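Local atomic coordinates of hypothetical protein, GDSL-like Lipase/Acylhydrolase family protein (Bacteroides uniformis, PDB entry 4M8K), a protein that probably hydrolyses ester bonds of a substrate not yet identified, as a putative lipase or acylhydrolase of the GDSL-like family. Residues H72-E77 and P112-V117; T104-L109 and L154-Q159; N168-E173 and E177-M182; E192-H197 and E220-I225. All blocks are in the same frame, centred on the assembly; numbering follows the deposited sequence.

How the interactions relate
Following the chain from the N terminus, interaction 1 joins the start of strand 75-81 to strand 114-118 and closes a loop of 34 residues. T104-L109 lies inside that loop and pairs with helix 146-160 further on, so interactions 1 and 2 cross; they also touch, V117 CG2 lying 3.7 Å from L157 CD1. Interaction 3 then closes a short connection between strand 165-170 and helix 176-189, and interaction 4 brings helix 208-222 back to edge strand 192-195; these two follow in series. Three of the four contacts reach the parallel five-stranded sheet, where strands 114-118, 165-170 and 192-195 are successive neighbours, while interaction 2 packs a connecting loop against a helix.

Interaction 1: residues H72-E77 and P112-V117; sequences HGFQLE and PDIILV
F74 and I114 meet through CE1 and CZ of the ring and the end of a branched chain: I114 CD1 sits 3.7 Å from F74 CE1 and nearly as close to CZ. The two side chains run roughly at right angles, and the methyl comes to the ring obliquely. I114 CG1 stands anti to its own carbonyl carbon (chi1 -65°), and with chi2 extended it carries CD1 out to the phenyl group. At the other end E77 lays its CG 4.2 Å from P112 N, where the aliphatic part of the chain rests against the start of the proline ring.

These residues lie on or just before strands 75-81 and 114-118 of the parallel sheet, which are not neighbours: strand 22-27 runs between them and bonds to Q75 and E77. The contact therefore reaches past this intervening strand near its start, a distance that the long apolar side chains of F74 and I114 bridge.

Further out, H72 O lies 3.9 Å above the plane of the F74 ring, over its centre, and F68 meets the same ring. I69 of helix 64-71 also packs against F74, while Y167 packs against I114. E77 OE2 accepts a hydrogen bond from T111 N, which holds the carboxylate beside P112.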
loop_
_atom_site.group_PDB
_atom_site.type_symbol
_atom_site.label_atom_id
_atom_site.label_comp_id
_atom_site.label_asym_id
_atom_site.label_seq_id
_atom_site.Cartn_x
_atom_site.Cartn_y
_atom_site.Cartn_z
ATOM N N HIS A 72 0.100 -7.567 -17.171
ATOM C CA HIS A 72 1.123 -8.585 -16.873
ATOM C C HIS A 72 0.562 -9.976 -16.504
ATOM O O HIS A 72 1.260 -10.778 -15.900
ATOM C CB HIS A 72 2.029 -8.057 -15.755
ATOM C CG HIS A 72 2.731 -6.786 -16.121
ATOM N ND1 HIS A 72 3.598 -6.709 -17.184
ATOM C CD2 HIS A 72 2.691 -5.547 -15.586
ATOM C CE1 HIS A 72 4.052 -5.480 -17.304
ATOM N NE2 HIS A 72 3.516 -4.749 -16.352
ATOM N N GLY A 73 -0.687 -10.239 -16.840
ATOM C CA GLY A 73 -1.238 -11.606 -16.726
ATOM C C GLY A 73 -1.670 -11.988 -15.322
ATOM O O GLY A 73 -1.659 -13.169 -14.949
ATOM N N PHE A 74 -2.029 -10.985 -14.524
ATOM C CA PHE A 74 -2.423 -11.257 -13.155
ATOM C C PHE A 74 -3.920 -11.176 -13.060
ATOM O O PHE A 74 -4.588 -10.756 -13.963
ATOM C CB PHE A 74 -1.787 -10.233 -12.210
ATOM C CG PHE A 74 -0.290 -10.380 -12.082
ATOM C CD1 PHE A 74 0.284 -11.598 -11.789
ATOM C CD2 PHE A 74 0.552 -9.282 -12.285
ATOM C CE1 PHE A 74 1.661 -11.746 -11.701
ATOM C CE2 PHE A 74 1.942 -9.422 -12.172
ATOM C CZ PHE A 74 2.500 -10.650 -11.863
ATOM N N GLN A 75 -4.404 -11.463 -11.877
ATOM C CA GLN A 75 -5.784 -11.316 -11.549
ATOM C C GLN A 75 -5.883 -10.488 -10.256
ATOM O O GLN A 75 -5.128 -10.748 -9.309
ATOM C CB GLN A 75 -6.226 -12.733 -11.391
ATOM C CG GLN A 75 -7.610 -13.021 -10.972
ATOM C CD GLN A 75 -7.753 -14.556 -10.840
ATOM O OE1 GLN A 75 -8.266 -15.035 -9.850
ATOM N NE2 GLN A 75 -7.277 -15.322 -11.856
ATOM N N LEU A 76 -6.849 -9.561 -10.164
ATOM C CA LEU A 76 -7.061 -8.818 -8.933
ATOM C C LEU A 76 -7.781 -9.719 -7.978
ATOM O O LEU A 76 -8.788 -10.298 -8.356
ATOM C CB LEU A 76 -7.928 -7.556 -9.152
ATOM C CG LEU A 76 -8.183 -6.760 -7.865
ATOM C CD1 LEU A 76 -6.924 -6.155 -7.294
ATOM C CD2 LEU A 76 -9.218 -5.655 -8.096
ATOM N N GLU A 77 -7.258 -9.883 -6.765
ATOM C CA GLU A 77 -7.957 -10.641 -5.729
ATOM C C GLU A 77 -8.715 -9.593 -4.878
ATOM O O GLU A 77 -9.954 -9.488 -4.975
ATOM C CB GLU A 77 -6.976 -11.474 -4.934
ATOM C CG GLU A 77 -7.538 -12.175 -3.717
ATOM C CD GLU A 77 -8.371 -13.412 -4.050
ATOM O OE1 GLU A 77 -8.556 -13.715 -5.249
ATOM O OE2 GLU A 77 -8.866 -14.075 -3.113
ATOM N N PRO A 112 -4.369 -14.190 -1.832
ATOM C CA PRO A 112 -3.418 -13.737 -2.807
ATOM C C PRO A 112 -2.170 -14.576 -2.861
ATOM O O PRO A 112 -1.794 -15.223 -1.878
ATOM C CB PRO A 112 -3.031 -12.355 -2.312
ATOM C CG PRO A 112 -3.164 -12.481 -0.804
ATOM C CD PRO A 112 -4.271 -13.443 -0.567
ATOM N N ASP A 113 -1.581 -14.597 -4.051
ATOM C CA ASP A 113 -0.209 -15.115 -4.273
ATOM C C ASP A 113 0.813 -13.991 -4.124
ATOM O O ASP A 113 1.987 -14.227 -3.765
ATOM C CB ASP A 113 -0.114 -15.669 -5.691
ATOM C CG ASP A 113 -1.120 -16.713 -5.949
ATOM O OD1 ASP A 113 -0.999 -17.719 -5.280
ATOM O OD2 ASP A 113 -2.025 -16.572 -6.816
ATOM N N ILE A 114 0.359 -12.772 -4.455
ATOM C CA ILE A 114 1.187 -11.569 -4.398
ATOM C C ILE A 114 0.443 -10.542 -3.578
ATOM O O ILE A 114 -0.753 -10.239 -3.838
ATOM C CB ILE A 114 1.535 -11.035 -5.816
ATOM C CG1 ILE A 114 2.420 -12.035 -6.574
ATOM C CG2 ILE A 114 2.278 -9.702 -5.734
ATOM C CD1 ILE A 114 2.470 -11.768 -8.074
ATOM N N ILE A 115 1.138 -9.958 -2.595
ATOM C CA ILE A 115 0.586 -8.837 -1.817
ATOM C C ILE A 115 1.477 -7.594 -2.036
ATOM O O ILE A 115 2.698 -7.625 -1.831
ATOM C CB ILE A 115 0.475 -9.154 -0.326
ATOM C CG1 ILE A 115 -0.463 -10.347 -0.126
ATOM C CG2 ILE A 115 -0.026 -7.937 0.441
ATOM C CD1 ILE A 115 -0.517 -10.870 1.268
ATOM N N LEU A 116 0.841 -6.515 -2.470
ATOM C CA LEU A 116 1.485 -5.240 -2.641
ATOM C C LEU A 116 1.009 -4.256 -1.547
ATOM O O LEU A 116 -0.145 -3.842 -1.522
ATOM C CB LEU A 116 1.220 -4.707 -4.047
ATOM C CG LEU A 116 1.489 -5.697 -5.185
ATOM C CD1 LEU A 116 1.042 -5.059 -6.487
ATOM C CD2 LEU A 116 2.940 -6.144 -5.286
ATOM N N VAL A 117 1.943 -3.907 -0.665
ATOM C CA VAL A 117 1.716 -2.988 0.452
ATOM C C VAL A 117 2.198 -1.626 0.006
ATOM O O VAL A 117 3.366 -1.486 -0.386
ATOM C CB VAL A 117 2.481 -3.418 1.733
ATOM C CG1 VAL A 117 2.115 -2.510 2.894
ATOM C CG2 VAL A 117 2.162 -4.852 2.088
#

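Interaction 2: residues T104-L109 and L154-Q159; sequences TRIHNL and LASLKQ
S156 OG is hydrogen-bonded to Y152 O one turn back in helix 146-160, which satisfies the hydroxyl within its own helix and leaves S156 CB to meet the loop. I106 CD1 presses on that carbon at 3.5 Å, tighter than usual for two carbons, and lies 4.1 Å from S156 OG. A small residue suits this spot because the end of the isoleucine comes so near the helix.

I106 has CG1 between its backbone N and carbonyl carbon (chi1 56°), which sends CD1 to S156 while CG2 serves the next residue. There L157 CD2 stands 4.0 Å from I106 CG2, the two chains crossing at a slant. The same leucine methyl also receives L109 CD1 at 4.1 Å, this time with the side chains about perpendicular.

The type I beta turn R105-N108, closed by N108 N to R105 O, brings I106 and L109 to the same helix, and I106 O is bonded to Y161 OH. L157 also touches I166 of strand 165-170. The loop between strands 75-81 and 114-118 thus lies on a helix packed against the parallel sheet, whose strand order 2-1-3-4-5 is that of the flavodoxin-like three-layer alpha/beta/alpha fold of GDSL (SGNH) hydrolases.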
loop_
_atom_site.group_PDB
_atom_site.type_symbol
_atom_site.label_atom_id
_atom_site.label_comp_id
_atom_site.label_asym_id
_atom_site.label_seq_id
_atom_site.Cartn_x
_atom_site.Cartn_y
_atom_site.Cartn_z
ATOM N N THR A 104 -4.953 -3.122 10.919
ATOM C CA THR A 104 -6.259 -3.657 11.254
ATOM C C THR A 104 -6.945 -4.317 10.069
ATOM O O THR A 104 -7.977 -4.926 10.250
ATOM C CB THR A 104 -7.188 -2.553 11.792
ATOM O OG1 THR A 104 -7.549 -1.664 10.723
ATOM C CG2 THR A 104 -6.492 -1.762 12.895
ATOM N N ARG A 105 -6.371 -4.200 8.867
ATOM C CA ARG A 105 -7.008 -4.708 7.647
ATOM C C ARG A 105 -6.347 -5.912 7.026
ATOM O O ARG A 105 -6.754 -6.384 5.989
ATOM C CB ARG A 105 -7.060 -3.562 6.665
ATOM C CG ARG A 105 -8.157 -2.563 7.061
ATOM C CD ARG A 105 -7.858 -1.131 6.654
ATOM N NE ARG A 105 -7.478 -1.060 5.259
ATOM C CZ ARG A 105 -6.643 -0.191 4.727
ATOM N NH1 ARG A 105 -6.083 0.768 5.439
ATOM N NH2 ARG A 105 -6.369 -0.299 3.461
ATOM N N ILE A 106 -5.319 -6.431 7.712
ATOM C CA ILE A 106 -4.461 -7.497 7.203
ATOM C C ILE A 106 -5.123 -8.871 7.017
ATOM O O ILE A 106 -4.594 -9.660 6.270
ATOM C CB ILE A 106 -3.229 -7.694 8.136
ATOM C CG1 ILE A 106 -3.646 -7.962 9.572
ATOM C CG2 ILE A 106 -2.338 -6.458 8.101
ATOM C CD1 ILE A 106 -2.462 -8.387 10.457
ATOM N N HIS A 107 -6.267 -9.125 7.652
ATOM C CA HIS A 107 -7.050 -10.356 7.425
ATOM C C HIS A 107 -7.992 -10.314 6.234
ATOM O O HIS A 107 -8.576 -11.349 5.898
ATOM C CB HIS A 107 -7.899 -10.736 8.658
ATOM C CG HIS A 107 -7.101 -10.992 9.900
ATOM N ND1 HIS A 107 -6.754 -12.256 10.317
ATOM C CD2 HIS A 107 -6.577 -10.136 10.819
ATOM C CE1 HIS A 107 -6.067 -12.176 11.437
ATOM N NE2 HIS A 107 -5.947 -10.899 11.765
ATOM N N ASN A 108 -8.187 -9.166 5.611
ATOM C CA ASN A 108 -9.182 -9.076 4.560
ATOM C C ASN A 108 -8.532 -8.734 3.220
ATOM O O ASN A 108 -8.687 -7.625 2.704
ATOM C CB ASN A 108 -10.249 -8.059 4.981
ATOM C CG ASN A 108 -11.474 -8.091 4.133
ATOM O OD1 ASN A 108 -11.806 -9.060 3.447
ATOM N ND2 ASN A 108 -12.190 -6.974 4.169
ATOM N N LEU A 109 -7.807 -9.719 2.663
ATOM C CA LEU A 109 -7.103 -9.597 1.391
ATOM C C LEU A 109 -7.365 -10.754 0.425
ATOM O O LEU A 109 -6.646 -10.906 -0.573
ATOM C CB LEU A 109 -5.611 -9.532 1.679
ATOM C CG LEU A 109 -5.154 -8.319 2.512
ATOM C CD1 LEU A 109 -3.661 -8.412 2.768
ATOM C CD2 LEU A 109 -5.455 -7.048 1.789
ATOM N N LEU A 154 4.554 -6.133 8.615
ATOM C CA LEU A 154 5.262 -7.158 7.841
ATOM C C LEU A 154 5.305 -8.487 8.599
ATOM O O LEU A 154 5.165 -9.545 7.999
ATOM C CB LEU A 154 6.654 -6.711 7.456
ATOM C CG LEU A 154 6.740 -5.382 6.679
ATOM C CD1 LEU A 154 8.136 -5.191 6.112
ATOM C CD2 LEU A 154 5.746 -5.336 5.544
ATOM N N ALA A 155 5.491 -8.424 9.899
ATOM C CA ALA A 155 5.619 -9.650 10.705
ATOM C C ALA A 155 4.352 -10.434 10.592
ATOM O O ALA A 155 4.377 -11.617 10.350
ATOM C CB ALA A 155 5.915 -9.313 12.155
ATOM N N SER A 156 3.226 -9.745 10.737
ATOM C CA SER A 156 1.888 -10.364 10.670
ATOM C C SER A 156 1.482 -10.819 9.280
ATOM O O SER A 156 0.912 -11.910 9.169
ATOM C CB SER A 156 0.794 -9.412 11.186
ATOM O OG SER A 156 1.073 -9.035 12.515
ATOM N N LEU A 157 1.766 -10.010 8.233
ATOM C CA LEU A 157 1.525 -10.468 6.873
ATOM C C LEU A 157 2.293 -11.753 6.548
ATOM O O LEU A 157 1.746 -12.677 5.914
ATOM C CB LEU A 157 1.895 -9.413 5.867
ATOM C CG LEU A 157 0.891 -8.277 5.818
ATOM C CD1 LEU A 157 1.440 -7.182 4.897
ATOM C CD2 LEU A 157 -0.472 -8.787 5.394
ATOM N N LYS A 158 3.552 -11.830 6.969
ATOM C CA LYS A 158 4.363 -13.027 6.726
ATOM C C LYS A 158 3.785 -14.269 7.438
ATOM O O LYS A 158 3.831 -15.350 6.887
ATOM C CB LYS A 158 5.825 -12.813 7.124
ATOM C CG LYS A 158 6.601 -12.005 6.099
ATOM C CD LYS A 158 7.959 -11.539 6.592
ATOM C CE LYS A 158 8.923 -12.668 6.858
ATOM N NZ LYS A 158 9.133 -13.446 5.640
ATOM N N GLN A 159 3.212 -14.108 8.621
ATOM C CA GLN A 159 2.595 -15.232 9.330
ATOM C C GLN A 159 1.248 -15.630 8.712
ATOM O O GLN A 159 0.979 -16.829 8.506
ATOM C CB GLN A 159 2.466 -14.901 10.822
ATOM C CG GLN A 159 1.763 -15.990 11.587
ATOM C CD GLN A 159 1.948 -15.866 13.086
ATOM O OE1 GLN A 159 1.023 -15.487 13.809
ATOM N NE2 GLN A 159 3.159 -16.141 13.548
#

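Interaction 3: residues N168-E173 and E177-M182; sequences NITNSE and EVTDSM
Strand 168-170 and helix 177-182 run nearly antiparallel, at 155° between their directions, with axes 9.9 Å apart. T170 and T179 have the closest CA atoms, and a short connection of five residues joins strand 165-170 to helix 176-189.

M182, present as selenomethionine, is the main apolar piece. Its chain bends at chi3 (-57°), which turns CE toward T170, 3.7 Å from both OG1 and CG2; the two side chains slide past each other in opposite directions. SE lies 3.8 Å from N168 ND2, where the asparagine crosses the methionine chain at about a right angle. A long, flexible side chain can touch both N168 and T170, two residues apart on one face of the strand. The polar groups of the strand find their partner in N193 of the next strand, whose OD1 is bonded to both N168 ND2 and T170 OG1.

Toward the carboxyl end of the strand, T170 CG2 meets T179 CG2, and water ties a carbonyl oxygen to a threonine hydroxyl across the gap. It donates to N171 O and, at 2.8 Å, to T179 OG1, which is itself tied to S175 O. A second water, at T179 O, has only a long, weak link to T170 OG1. F146 and F150 of helix 146-160 also pack on M182. The strand, its returning helix and strand 192-195 form a beta-alpha-beta unit, the repeating crossover of parallel alpha/beta folds.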
loop_
_atom_site.group_PDB
_atom_site.type_symbol
_atom_site.label_atom_id
_atom_site.label_comp_id
_atom_site.label_asym_id
_atom_site.label_seq_id
_atom_site.Cartn_x
_atom_site.Cartn_y
_atom_site.Cartn_z
ATOM N N ASN A 168 6.755 -4.310 -0.651
ATOM C CA ASN A 168 6.451 -3.011 -0.131
ATOM C C ASN A 168 6.726 -1.936 -1.201
ATOM O O ASN A 168 7.698 -2.032 -1.970
ATOM C CB ASN A 168 7.283 -2.676 1.081
ATOM C CG ASN A 168 6.747 -1.447 1.824
ATOM O OD1 ASN A 168 5.613 -1.466 2.363
ATOM N ND2 ASN A 168 7.537 -0.405 1.893
ATOM N N ILE A 169 5.884 -0.923 -1.214
ATOM C CA ILE A 169 6.036 0.162 -2.175
ATOM C C ILE A 169 6.158 1.470 -1.386
ATOM O O ILE A 169 5.202 1.855 -0.678
ATOM C CB ILE A 169 4.856 0.241 -3.113
ATOM C CG1 ILE A 169 4.719 -1.012 -3.979
ATOM C CG2 ILE A 169 4.980 1.444 -4.060
ATOM C CD1 ILE A 169 3.375 -1.049 -4.756
ATOM N N THR A 170 7.322 2.127 -1.508
ATOM C CA THR A 170 7.612 3.419 -0.829
ATOM C C THR A 170 7.394 4.621 -1.744
ATOM O O THR A 170 8.125 4.846 -2.721
ATOM C CB THR A 170 9.049 3.446 -0.256
ATOM O OG1 THR A 170 9.194 2.405 0.705
ATOM C CG2 THR A 170 9.365 4.793 0.428
ATOM N N ASN A 171 6.343 5.387 -1.457
ATOM C CA ASN A 171 6.128 6.667 -2.118
ATOM C C ASN A 171 7.373 7.560 -2.088
ATOM O O ASN A 171 8.159 7.543 -1.130
ATOM C CB ASN A 171 4.970 7.421 -1.477
ATOM C CG ASN A 171 4.441 8.556 -2.341
ATOM O OD1 ASN A 171 4.803 8.683 -3.504
ATOM N ND2 ASN A 171 3.602 9.394 -1.764
ATOM N N SER A 172 7.522 8.367 -3.128
ATOM C CA SER A 172 8.514 9.430 -3.106
ATOM C C SER A 172 8.034 10.570 -2.216
ATOM O O SER A 172 6.842 10.688 -1.922
ATOM C CB SER A 172 8.753 9.937 -4.523
ATOM O OG SER A 172 7.525 10.400 -5.059
ATOM N N GLU A 173 8.983 11.408 -1.803
ATOM C CA GLU A 173 8.731 12.690 -1.123
ATOM C C GLU A 173 8.148 12.543 0.287
ATOM O O GLU A 173 7.497 13.428 0.788
ATOM C CB GLU A 173 7.867 13.592 -2.012
ATOM C CG GLU A 173 8.521 13.816 -3.379
ATOM C CD GLU A 173 7.632 14.589 -4.333
ATOM O OE1 GLU A 173 6.624 14.051 -4.790
ATOM O OE2 GLU A 173 7.943 15.739 -4.636
ATOM N N GLU A 177 12.592 10.002 8.013
ATOM C CA GLU A 177 12.356 8.944 9.013
ATOM C C GLU A 177 11.389 7.838 8.556
ATOM O O GLU A 177 11.681 6.678 8.770
ATOM C CB GLU A 177 11.899 9.555 10.335
ATOM C CG GLU A 177 13.077 10.214 11.021
ATOM C CD GLU A 177 12.695 11.049 12.225
ATOM O OE1 GLU A 177 11.518 11.029 12.640
ATOM O OE2 GLU A 177 13.587 11.746 12.752
ATOM N N VAL A 178 10.264 8.182 7.925
ATOM C CA VAL A 178 9.356 7.174 7.392
ATOM C C VAL A 178 10.021 6.399 6.248
ATOM O O VAL A 178 9.912 5.175 6.132
ATOM C CB VAL A 178 8.003 7.818 6.950
ATOM C CG1 VAL A 178 7.196 6.901 6.040
ATOM C CG2 VAL A 178 7.166 8.186 8.178
ATOM N N THR A 179 10.747 7.109 5.417
ATOM C CA THR A 179 11.378 6.487 4.275
ATOM C C THR A 179 12.462 5.474 4.701
ATOM O O THR A 179 12.492 4.303 4.223
ATOM C CB THR A 179 11.994 7.558 3.363
ATOM O OG1 THR A 179 10.950 8.452 2.898
ATOM C CG2 THR A 179 12.621 6.899 2.186
ATOM N N ASP A 180 13.331 5.923 5.591
ATOM C CA ASP A 180 14.432 5.111 6.068
ATOM C C ASP A 180 13.897 3.938 6.897
ATOM O O ASP A 180 14.433 2.803 6.843
ATOM C CB ASP A 180 15.407 5.934 6.934
ATOM C CG ASP A 180 16.286 6.900 6.133
ATOM O OD1 ASP A 180 16.337 6.791 4.896
ATOM O OD2 ASP A 180 16.931 7.761 6.776
ATOM N N SER A 181 12.895 4.219 7.721
ATOM C CA SER A 181 12.324 3.179 8.589
ATOM C C SER A 181 11.732 2.032 7.755
ATOM O O SER A 181 11.982 0.863 8.042
ATOM C CB SER A 181 11.267 3.749 9.534
ATOM O OG SER A 181 11.815 4.723 10.434
HETATM N N MSE A 182 10.958 2.340 6.716
HETATM C CA MSE A 182 10.372 1.254 5.876
HETATM C C MSE A 182 11.483 0.445 5.211
HETATM O O MSE A 182 11.399 -0.777 5.123
HETATM C CB MSE A 182 9.399 1.810 4.844
HETATM C CG MSE A 182 8.085 2.002 5.531
HETATM SE SE MSE A 182 6.579 2.400 4.338
HETATM C CE MSE A 182 7.292 3.996 3.448
HETATM O O HOH W 1 12.351 3.243 1.912
HETATM O O HOH W 2 10.010 8.979 0.280
#

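Interaction 4: residues E192-H197 and E220-I225; sequences ENIRLH and ESVSPI
I194 and S221 face each other at the centre, both pointing across the gap between edge strand 192-195 and the last turns of helix 208-222. The isoleucine lies along the serine: I194 CG1 is 3.7 Å from S221 CB, with CD1 reaching CB at 3.9 Å. E192 and S221 each have a second conformer; in the one described, CG1 is equally close to S221 OG, and CG2 lies on the side of that hydroxyl. With CG1 anti to the carbonyl carbon and CG2 anti to the backbone N, both branches of the beta carbon take part. A small serine suits this place, since it lets the strand and helix approach until their CA atoms at I194 and S221 are 6.7 Å apart. Beyond it, I194 CD1 makes a looser contact with V222 CG2 at 4.5 Å, and V218 one turn earlier also packs on I194.

E192 comes from the same side of the strand, two residues before I194. In this conformer its CG is anti to the backbone N (chi1 170°), and a bend at chi2 swings the carboxylate over the serine, with CD 4.1 Å from S221 CB. A water then donates to both E192 OE1, at 2.6 Å, and S221 O, at 2.8 Å.

The contact joins buried apolar packing of I194 on S221 CB and V222 to a water-mediated polar link, which probably lets the carboxylate sit near a carbonyl oxygen, two acceptors that would not bond directly if the glutamate is ionised.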
loop_
_atom_site.group_PDB
_atom_site.type_symbol
_atom_site.label_atom_id
_atom_site.label_comp_id
_atom_site.label_asym_id
_atom_site.label_seq_id
_atom_site.Cartn_x
_atom_site.Cartn_y
_atom_site.Cartn_z
ATOM N N GLU A 192 11.155 -7.236 -0.279
ATOM C CA GLU A 192 11.562 -6.219 -1.283
ATOM C C GLU A 192 10.809 -4.899 -1.128
ATOM O O GLU A 192 9.564 -4.857 -1.022
ATOM C CB GLU A 192 11.400 -6.721 -2.727
ATOM C CG GLU A 192 11.566 -5.652 -3.829
ATOM C CD GLU A 192 12.754 -5.828 -4.761
ATOM O OE1 GLU A 192 12.787 -6.868 -5.444
ATOM O OE2 GLU A 192 13.605 -4.897 -4.849
ATOM N N ASN A 193 11.583 -3.810 -1.143
ATOM C CA ASN A 193 11.051 -2.486 -0.990
ATOM C C ASN A 193 11.228 -1.734 -2.304
ATOM O O ASN A 193 12.337 -1.534 -2.728
ATOM C CB ASN A 193 11.765 -1.764 0.160
ATOM C CG ASN A 193 11.211 -0.406 0.437
ATOM O OD1 ASN A 193 10.031 -0.109 0.158
ATOM N ND2 ASN A 193 12.042 0.452 0.971
ATOM N N ILE A 194 10.121 -1.350 -2.942
ATOM C CA ILE A 194 10.150 -0.626 -4.229
ATOM C C ILE A 194 10.186 0.850 -3.914
ATOM O O ILE A 194 9.217 1.435 -3.438
ATOM C CB ILE A 194 8.943 -1.007 -5.078
ATOM C CG1 ILE A 194 8.973 -2.525 -5.273
ATOM C CG2 ILE A 194 8.968 -0.283 -6.401
ATOM C CD1 ILE A 194 7.729 -3.164 -5.809
ATOM N N ARG A 195 11.326 1.469 -4.149
ATOM C CA ARG A 195 11.485 2.888 -3.816
ATOM C C ARG A 195 11.118 3.758 -5.006
ATOM O O ARG A 195 11.894 3.952 -5.914
ATOM C CB ARG A 195 12.884 3.149 -3.298
ATOM C CG ARG A 195 13.073 2.446 -1.956
ATOM C CD ARG A 195 14.455 2.617 -1.319
ATOM N NE ARG A 195 15.510 2.072 -2.164
ATOM C CZ ARG A 195 15.794 0.770 -2.290
ATOM N NH1 ARG A 195 15.115 -0.171 -1.625
ATOM N NH2 ARG A 195 16.780 0.393 -3.094
ATOM N N LEU A 196 9.890 4.258 -5.011
ATOM C CA LEU A 196 9.438 5.014 -6.152
ATOM C C LEU A 196 10.238 6.316 -6.327
ATOM O O LEU A 196 10.685 6.903 -5.350
ATOM C CB LEU A 196 7.991 5.345 -6.009
ATOM C CG LEU A 196 7.073 4.153 -5.869
ATOM C CD1 LEU A 196 5.646 4.663 -5.638
ATOM C CD2 LEU A 196 7.154 3.296 -7.091
ATOM N N HIS A 197 10.426 6.737 -7.574
ATOM C CA HIS A 197 11.093 7.993 -7.854
ATOM C C HIS A 197 10.421 8.687 -9.043
ATOM O O HIS A 197 9.890 8.033 -9.920
ATOM C CB HIS A 197 12.569 7.741 -8.155
ATOM C CG HIS A 197 12.781 6.812 -9.314
ATOM N ND1 HIS A 197 12.933 7.248 -10.620
ATOM C CD2 HIS A 197 12.883 5.461 -9.357
ATOM C CE1 HIS A 197 13.088 6.204 -11.410
ATOM N NE2 HIS A 197 13.052 5.112 -10.672
ATOM N N GLU A 220 9.334 -3.375 -12.759
ATOM C CA GLU A 220 10.791 -3.536 -12.693
ATOM C C GLU A 220 11.223 -4.448 -11.544
ATOM O O GLU A 220 12.128 -5.247 -11.709
ATOM C CB GLU A 220 11.506 -2.176 -12.546
ATOM C CG GLU A 220 11.570 -1.287 -13.793
ATOM C CD GLU A 220 12.037 0.152 -13.474
ATOM O OE1 GLU A 220 12.800 0.307 -12.501
ATOM O OE2 GLU A 220 11.631 1.137 -14.163
ATOM N N SER A 221 10.606 -4.323 -10.368
ATOM C CA SER A 221 11.039 -5.100 -9.202
ATOM C C SER A 221 10.387 -6.482 -9.166
ATOM O O SER A 221 11.019 -7.465 -8.817
ATOM C CB SER A 221 10.737 -4.305 -7.939
ATOM O OG SER A 221 11.447 -3.088 -8.011
ATOM N N VAL A 222 9.123 -6.562 -9.545
ATOM C CA VAL A 222 8.400 -7.824 -9.430
ATOM C C VAL A 222 8.807 -8.836 -10.532
ATOM O O VAL A 222 8.854 -10.033 -10.266
ATOM C CB VAL A 222 6.876 -7.568 -9.412
ATOM C CG1 VAL A 222 6.058 -8.850 -9.445
ATOM C CG2 VAL A 222 6.468 -6.784 -8.154
ATOM N N SER A 223 9.104 -8.354 -11.742
ATOM C CA SER A 223 9.428 -9.206 -12.885
ATOM C C SER A 223 10.431 -10.299 -12.598
ATOM O O SER A 223 10.106 -11.459 -12.788
ATOM C CB SER A 223 10.017 -8.376 -14.025
ATOM O OG SER A 223 9.141 -8.352 -15.104
ATOM N N PRO A 224 11.672 -9.938 -12.207
ATOM C CA PRO A 224 12.657 -11.026 -12.052
ATOM C C PRO A 224 12.164 -12.115 -11.103
ATOM O O PRO A 224 12.050 -13.275 -11.507
ATOM C CB PRO A 224 13.902 -10.306 -11.507
ATOM C CG PRO A 224 13.753 -8.885 -11.964
ATOM C CD PRO A 224 12.272 -8.616 -11.924
ATOM N N ILE A 225 11.822 -11.734 -9.878
ATOM C CA ILE A 225 11.230 -12.670 -8.911
ATOM C C ILE A 225 9.796 -13.090 -9.314
ATOM O O ILE A 225 9.532 -13.534 -10.445
ATOM C CB ILE A 225 11.233 -12.051 -7.494
HETATM O O HOH W 3 13.592 -7.154 -7.879
#